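Local coordinates for pirin family protein (Acinetobacter baumannii, PDB 6D0P) that probably acts as a metal-dependent quercetin 2,3-dioxygenase of the pirin family, with a single predicted iron site that holds manganese in this crystal, at residues G193-L198 against S239-E244. Sequence-based numbering, arbitrary orientation.
Sequences GQKHTL and SLNAEE
H196 and L240 face each other as a hydrogen-bonded antiparallel pair, each backbone N-H reaching the other's carbonyl: H196 N to L240 O at 2.8 Å, and L240 N to H196 O at 2.8 Å. Toward G193 the ladder continues, with A242 N giving its hydrogen to Q194 O (3.0 Å) and G193 N reaching A242 O beyond it, where the chain of 193-194 is no longer strand. The backbones are tightly packed, S239 CA lying 3.1 Å from H196 O in a CA-H...O contact. The face with H196, L198 and L240 is the buried one, and L190 of strand 183-190 packs on H196, L240 and A242. This is a layered arrangement of the double-stranded beta-helix kind found in cupins: 195-199 is an outermost strand of a four-stranded antiparallel sheet in the C-terminal cupin domain, and its inner side chains meet a strand of the larger sheet. The other face, with K195, T197, S239 and N241, is looser and more open to solvent. K195, with CG anti to its backbone N (chi1 -179°) and the chain extended beyond, crosses N241 at about a right angle; its CB sits 3.7 Å from N241 CG. Farther out, K195 CE passes 3.7 Å from S239 OG. A water 3.1 Å from K195 NZ also sits near S239 OG, at a doubtfully short 2.5 Å, and the lysine's charge is paired with D219 in a salt bridge.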
loop_
_atom_site.group_PDB
_atom_site.type_symbol
_atom_site.label_atom_id
_atom_site.label_comp_id
_atom_site.label_asym_id
_atom_site.label_seq_id
_atom_site.Cartn_x
_atom_site.Cartn_y
_atom_site.Cartn_z
ATOM N N GLY A 193 3.442 -25.222 2.952
ATOM C CA GLY A 193 4.000 -26.156 3.937
ATOM C C GLY A 193 5.028 -25.518 4.863
ATOM O O GLY A 193 5.601 -26.213 5.685
ATOM N N GLN A 194 5.277 -24.215 4.768
ATOM C CA GLN A 194 6.271 -23.599 5.659
ATOM C C GLN A 194 5.590 -22.656 6.656
ATOM O O GLN A 194 4.656 -21.900 6.260
ATOM C CB GLN A 194 7.312 -22.834 4.844
ATOM C CG GLN A 194 8.073 -23.734 3.886
ATOM C CD GLN A 194 8.890 -24.781 4.612
ATOM O OE1 GLN A 194 9.556 -24.503 5.615
ATOM N NE2 GLN A 194 8.875 -25.991 4.086
ATOM N N LYS A 195 6.119 -22.680 7.894
ATOM C CA LYS A 195 5.645 -21.897 9.020
ATOM C C LYS A 195 6.691 -20.855 9.444
ATOM O O LYS A 195 7.894 -21.146 9.428
ATOM C CB LYS A 195 5.365 -22.783 10.232
ATOM C CG LYS A 195 4.833 -22.006 11.430
ATOM C CD LYS A 195 4.314 -22.851 12.563
ATOM C CE LYS A 195 3.796 -22.001 13.704
ATOM N NZ LYS A 195 3.268 -22.836 14.805
ATOM N N HIS A 196 6.215 -19.688 9.892
ATOM C CA HIS A 196 7.074 -18.569 10.259
ATOM C C HIS A 196 6.482 -17.762 11.413
ATOM O O HIS A 196 5.288 -17.499 11.437
ATOM C CB HIS A 196 7.258 -17.653 9.054
ATOM C CG HIS A 196 7.547 -18.421 7.817
ATOM N ND1 HIS A 196 8.829 -18.828 7.490
ATOM C CD2 HIS A 196 6.723 -18.894 6.851
ATOM C CE1 HIS A 196 8.789 -19.517 6.369
ATOM N NE2 HIS A 196 7.501 -19.547 5.937
ATOM N N THR A 197 7.346 -17.364 12.340
ATOM C CA THR A 197 6.955 -16.509 13.452
ATOM C C THR A 197 7.491 -15.103 13.172
ATOM O O THR A 197 8.676 -14.915 12.854
ATOM C CB THR A 197 7.459 -17.065 14.790
ATOM O OG1 THR A 197 6.758 -18.285 15.000
ATOM C CG2 THR A 197 7.214 -16.142 15.966
ATOM N N LEU A 198 6.612 -14.122 13.249
ATOM C CA LEU A 198 7.024 -12.749 13.039
ATOM C C LEU A 198 6.885 -11.996 14.362
ATOM O O LEU A 198 5.990 -12.287 15.182
ATOM C CB LEU A 198 6.166 -12.098 11.949
ATOM C CG LEU A 198 6.309 -12.697 10.551
ATOM C CD1 LEU A 198 5.535 -13.999 10.441
ATOM C CD2 LEU A 198 5.839 -11.713 9.496
ATOM N N SER A 239 2.225 -16.010 14.191
ATOM C CA SER A 239 2.777 -16.993 13.263
ATOM C C SER A 239 1.909 -17.089 12.008
ATOM O O SER A 239 0.676 -16.876 12.043
ATOM C CB SER A 239 2.931 -18.348 13.916
ATOM O OG SER A 239 1.670 -18.968 14.165
ATOM N N LEU A 240 2.565 -17.433 10.915
ATOM C CA LEU A 240 1.913 -17.678 9.647
ATOM C C LEU A 240 2.390 -19.041 9.133
ATOM O O LEU A 240 3.597 -19.332 9.120
ATOM C CB LEU A 240 2.273 -16.581 8.643
ATOM C CG LEU A 240 1.779 -15.165 8.923
ATOM C CD1 LEU A 240 2.229 -14.237 7.810
ATOM C CD2 LEU A 240 0.265 -15.116 9.046
ATOM N N ASN A 241 1.453 -19.859 8.706
ATOM C CA ASN A 241 1.753 -21.205 8.207
ATOM C C ASN A 241 1.027 -21.362 6.878
ATOM O O ASN A 241 -0.199 -21.394 6.863
ATOM C CB ASN A 241 1.315 -22.266 9.222
ATOM C CG ASN A 241 1.970 -23.616 9.010
ATOM O OD1 ASN A 241 2.651 -23.838 8.010
ATOM N ND2 ASN A 241 1.784 -24.517 9.965
ATOM N N ALA A 242 1.761 -21.422 5.771
ATOM C CA ALA A 242 1.126 -21.469 4.444
ATOM C C ALA A 242 0.555 -22.859 4.099
ATOM O O ALA A 242 1.247 -23.867 4.158
ATOM C CB ALA A 242 2.122 -21.030 3.404
ATOM N N GLU A 243 -0.691 -22.875 3.627
ATOM C CA GLU A 243 -1.365 -24.098 3.161
ATOM C C GLU A 243 -1.237 -24.190 1.628
ATOM O O GLU A 243 -1.456 -25.249 1.021
ATOM C CB GLU A 243 -2.827 -24.095 3.599
ATOM C CG GLU A 243 -3.007 -24.051 5.107
ATOM C CD GLU A 243 -2.928 -25.402 5.799
ATOM O OE1 GLU A 243 -2.296 -26.318 5.234
ATOM O OE2 GLU A 243 -3.490 -25.537 6.906
ATOM N N GLU A 244 -0.896 -23.048 1.034
ATOM C CA GLU A 244 -0.688 -22.877 -0.409
ATOM C C GLU A 244 0.366 -21.780 -0.603
ATOM O O GLU A 244 0.553 -20.964 0.288
ATOM C CB GLU A 244 -1.942 -22.354 -1.126
ATOM C CG GLU A 244 -3.170 -23.249 -1.066
ATOM C CD GLU A 244 -4.397 -22.563 -1.644
ATOM O OE1 GLU A 244 -4.218 -21.547 -2.364
ATOM O OE2 GLU A 244 -5.530 -23.028 -1.372
HETATM O O HOH W 1 1.747 -20.475 16.164
#